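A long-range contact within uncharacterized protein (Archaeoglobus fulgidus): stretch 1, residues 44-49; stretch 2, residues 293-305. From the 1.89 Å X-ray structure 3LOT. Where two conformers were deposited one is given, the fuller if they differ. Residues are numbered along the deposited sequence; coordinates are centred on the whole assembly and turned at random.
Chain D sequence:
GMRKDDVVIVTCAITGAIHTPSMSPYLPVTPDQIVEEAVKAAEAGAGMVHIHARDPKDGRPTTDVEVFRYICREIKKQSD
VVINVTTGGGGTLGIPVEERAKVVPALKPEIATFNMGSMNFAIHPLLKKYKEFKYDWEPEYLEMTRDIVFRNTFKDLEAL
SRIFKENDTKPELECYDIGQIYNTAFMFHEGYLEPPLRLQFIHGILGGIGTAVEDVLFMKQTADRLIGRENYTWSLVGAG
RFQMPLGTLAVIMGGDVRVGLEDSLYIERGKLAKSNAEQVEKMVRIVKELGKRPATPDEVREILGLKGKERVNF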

# COMPACT_ATOMS: atom_id res chain seq x y z
N ALA D 44 32.51 4.94 -16.82
CA ALA D 44 32.23 4.81 -15.38
C ALA D 44 31.21 3.69 -15.05
O ALA D 44 30.93 3.43 -13.89
CB ALA D 44 31.73 6.16 -14.82
N GLY D 45 30.64 3.03 -16.05
CA GLY D 45 29.70 1.94 -15.80
C GLY D 45 28.29 2.13 -16.34
O GLY D 45 27.48 1.24 -16.22
N ALA D 46 28.00 3.29 -16.94
CA ALA D 46 26.70 3.51 -17.58
C ALA D 46 26.62 2.75 -18.87
O ALA D 46 27.28 3.09 -19.88
CB ALA D 46 26.44 5.00 -17.85
N GLY D 47 25.78 1.74 -18.86
CA GLY D 47 25.59 0.93 -20.03
C GLY D 47 24.74 1.65 -21.07
O GLY D 47 24.74 1.25 -22.25
N MSE D 48 24.00 2.67 -20.61
CA MSE D 48 23.15 3.52 -21.45
C MSE D 48 23.32 5.00 -21.08
O MSE D 48 23.42 5.36 -19.90
CB MSE D 48 21.68 3.11 -21.32
CG MSE D 48 20.76 3.69 -22.43
SE MSE D 48 19.05 2.74 -22.74
CE MSE D 48 18.43 2.38 -20.92
N VAL D 49 23.35 5.84 -22.11
CA VAL D 49 23.34 7.27 -21.95
C VAL D 49 22.09 7.86 -22.59
O VAL D 49 21.65 7.43 -23.67
CB VAL D 49 24.62 7.95 -22.50
CG1 VAL D 49 25.78 7.53 -21.70
CG2 VAL D 49 24.83 7.69 -23.98
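Stretch 2 (293-305) RPATPDEVREILG

Two segments almost 250 residues apart in sequence can pack closely without a single direct hydrogen bond between them, and the contact between residues 44-49 and 293-305 is such a case: a glycine-lined backbone surface, covered by a strand end, a turn and the first part of a helix, with water joining the carbonyls and apolar side chains closing one end.

Stretch 1 begins where a helix finishes. Gly45 is the first residue to leave helical geometry, and its positive phi of 119° belongs to a Schellman motif, with two bonds folding back into the last turn; a side chain at these angles would be jammed against the carbonyl oxygen of Ala44. The chain then runs through Ala46, whose CB points away from stretch 2, and Gly47, and the chain is in a strand by Met48 and Val49. Stretch 2 changes conformation in the other order. Arg293 and Pro294 are in a strand, Ala295 and Thr296 form the connection, and a helix starts at Pro297.

The two backbones advance in the same sense where they meet. Gly45 lies nearest Pro294, with 6.0 Å between their CA atoms, and Gly47 lies nearest Pro297, where the CA atoms come to 4.3 Å. The chains therefore converge as the strand of stretch 2 gives way to its helix. At the wider end, Gly45 O sits 3.5 Å from Pro294 CB. Further along, Gly47 CA is 3.6 Å from Ala295 O, and Gly47 O is 3.7 Å from Pro297 CA and 4.0 Å from Val300 CG2.

The closeness at Gly47 depends on what is absent. Its phi and psi of -75° and -19° are open to any ordinary residue, so the constraint comes from the neighbouring stretch: a CB built on Gly47 would point toward stretch 2 and clash with Ala295 O at 2.6 Å and Val300 CG2 at 2.8 Å.

Carbonyl oxygens cannot bond to each other, and those of Gly45 and Ala295 are 4.0 Å apart, O to O. Water 1 resolves this by donating to both, at 2.8 Å from its O to Gly45 O and 2.7 Å to Ala295 O. Water 2 lies by the same pair of oxygens, 2.7 Å from Ala295 O and in a weak bond of 3.0 Å to Gly45 O.

Beyond the glycines the contact becomes apolar. Val300 and Leu304, one helical turn apart, both direct their CA-to-CB bonds toward stretch 1, and the selenomethionine at Met48 reaches Leu304 with its CE 4.2 Å from Leu304 CD1.

The helix itself is secured within stretch 2. Thr296 caps it by accepting at OG1 from Glu299 N at 3.1 Å, while Glu299 OE1 accepts from Thr296 N at 2.8 Å and also forms a 2.8 Å salt bridge with Arg293 NH1. These bonds tie strand, turn and helix together.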

# COMPACT_ATOMS: atom_id res chain seq x y z
N ARG D 293 26.00 -5.80 -10.13
CA ARG D 293 26.99 -5.10 -10.96
C ARG D 293 26.31 -4.37 -12.10
O ARG D 293 25.19 -4.75 -12.49
CB ARG D 293 28.04 -6.08 -11.49
CG ARG D 293 27.49 -7.10 -12.46
CD ARG D 293 28.63 -7.91 -13.12
NE ARG D 293 28.06 -8.88 -14.03
CZ ARG D 293 27.71 -8.63 -15.29
NH1 ARG D 293 27.85 -7.42 -15.83
NH2 ARG D 293 27.18 -9.60 -16.01
N PRO D 294 26.95 -3.33 -12.62
CA PRO D 294 26.39 -2.61 -13.76
C PRO D 294 26.41 -3.46 -15.04
O PRO D 294 27.35 -4.27 -15.22
CB PRO D 294 27.31 -1.37 -13.91
CG PRO D 294 28.60 -1.74 -13.25
CD PRO D 294 28.19 -2.72 -12.12
N ALA D 295 25.37 -3.33 -15.87
CA ALA D 295 25.32 -3.99 -17.16
C ALA D 295 26.27 -3.28 -18.11
O ALA D 295 26.33 -2.06 -18.16
CB ALA D 295 23.88 -3.98 -17.75
N THR D 296 26.98 -4.06 -18.88
CA THR D 296 27.73 -3.55 -20.03
C THR D 296 26.77 -3.09 -21.15
O THR D 296 25.60 -3.44 -21.14
CB THR D 296 28.64 -4.64 -20.62
OG1 THR D 296 27.84 -5.66 -21.17
CG2 THR D 296 29.61 -5.24 -19.59
N PRO D 297 27.27 -2.29 -22.12
CA PRO D 297 26.33 -1.91 -23.17
C PRO D 297 25.73 -3.10 -23.90
O PRO D 297 24.51 -3.14 -24.16
CB PRO D 297 27.19 -1.02 -24.07
CG PRO D 297 28.09 -0.33 -23.04
CD PRO D 297 28.48 -1.44 -22.14
N ASP D 298 26.54 -4.12 -24.18
CA ASP D 298 25.99 -5.27 -24.91
C ASP D 298 24.96 -6.06 -24.07
O ASP D 298 23.98 -6.59 -24.62
CB ASP D 298 27.08 -6.15 -25.47
CG ASP D 298 27.71 -5.54 -26.75
OD1 ASP D 298 27.10 -4.62 -27.43
OD2 ASP D 298 28.85 -5.99 -27.06
N GLU D 299 25.16 -6.07 -22.76
CA GLU D 299 24.20 -6.64 -21.82
C GLU D 299 22.88 -5.86 -21.83
O GLU D 299 21.81 -6.44 -21.84
CB GLU D 299 24.81 -6.70 -20.41
CG GLU D 299 25.82 -7.82 -20.31
CD GLU D 299 26.64 -7.83 -19.02
OE1 GLU D 299 26.72 -6.83 -18.29
OE2 GLU D 299 27.26 -8.89 -18.72
N VAL D 300 22.98 -4.53 -21.87
CA VAL D 300 21.82 -3.70 -22.00
C VAL D 300 21.04 -4.10 -23.28
O VAL D 300 19.80 -4.28 -23.27
CB VAL D 300 22.19 -2.19 -22.02
CG1 VAL D 300 20.97 -1.35 -22.54
CG2 VAL D 300 22.68 -1.71 -20.60
N ARG D 301 21.75 -4.22 -24.38
CA ARG D 301 21.12 -4.61 -25.63
C ARG D 301 20.38 -5.96 -25.51
O ARG D 301 19.27 -6.12 -26.05
CB ARG D 301 22.17 -4.65 -26.75
CG ARG D 301 22.63 -3.27 -27.18
CD ARG D 301 23.65 -3.29 -28.35
NE ARG D 301 23.96 -1.89 -28.62
CZ ARG D 301 24.98 -1.21 -28.11
NH1 ARG D 301 25.93 -1.81 -27.42
NH2 ARG D 301 25.10 0.07 -28.39
N GLU D 302 20.97 -6.93 -24.82
CA GLU D 302 20.36 -8.26 -24.72
C GLU D 302 19.19 -8.20 -23.75
O GLU D 302 18.16 -8.84 -23.97
CB GLU D 302 21.41 -9.31 -24.29
CG GLU D 302 20.93 -10.77 -24.28
CD GLU D 302 20.11 -11.14 -23.02
OE1 GLU D 302 20.31 -10.49 -21.97
OE2 GLU D 302 19.25 -12.05 -23.10
N ILE D 303 19.35 -7.43 -22.67
CA ILE D 303 18.29 -7.31 -21.69
C ILE D 303 17.06 -6.64 -22.28
O ILE D 303 15.97 -7.16 -22.14
CB ILE D 303 18.73 -6.53 -20.43
CG1 ILE D 303 19.77 -7.35 -19.64
CG2 ILE D 303 17.52 -6.18 -19.58
CD1 ILE D 303 20.46 -6.56 -18.52
N LEU D 304 17.22 -5.53 -22.99
CA LEU D 304 16.06 -4.81 -23.58
C LEU D 304 15.70 -5.24 -25.02
O LEU D 304 14.71 -4.75 -25.58
CB LEU D 304 16.36 -3.33 -23.57
CG LEU D 304 16.70 -2.79 -22.18
CD1 LEU D 304 17.03 -1.29 -22.26
CD2 LEU D 304 15.52 -3.05 -21.25
N GLY D 305 16.44 -6.17 -25.61
CA GLY D 305 16.18 -6.61 -26.99
C GLY D 305 16.44 -5.55 -28.06
O GLY D 305 15.61 -5.33 -28.93
O HOH W 1 25.12 -0.23 -16.55
O HOH W 2 28.71 -0.77 -18.14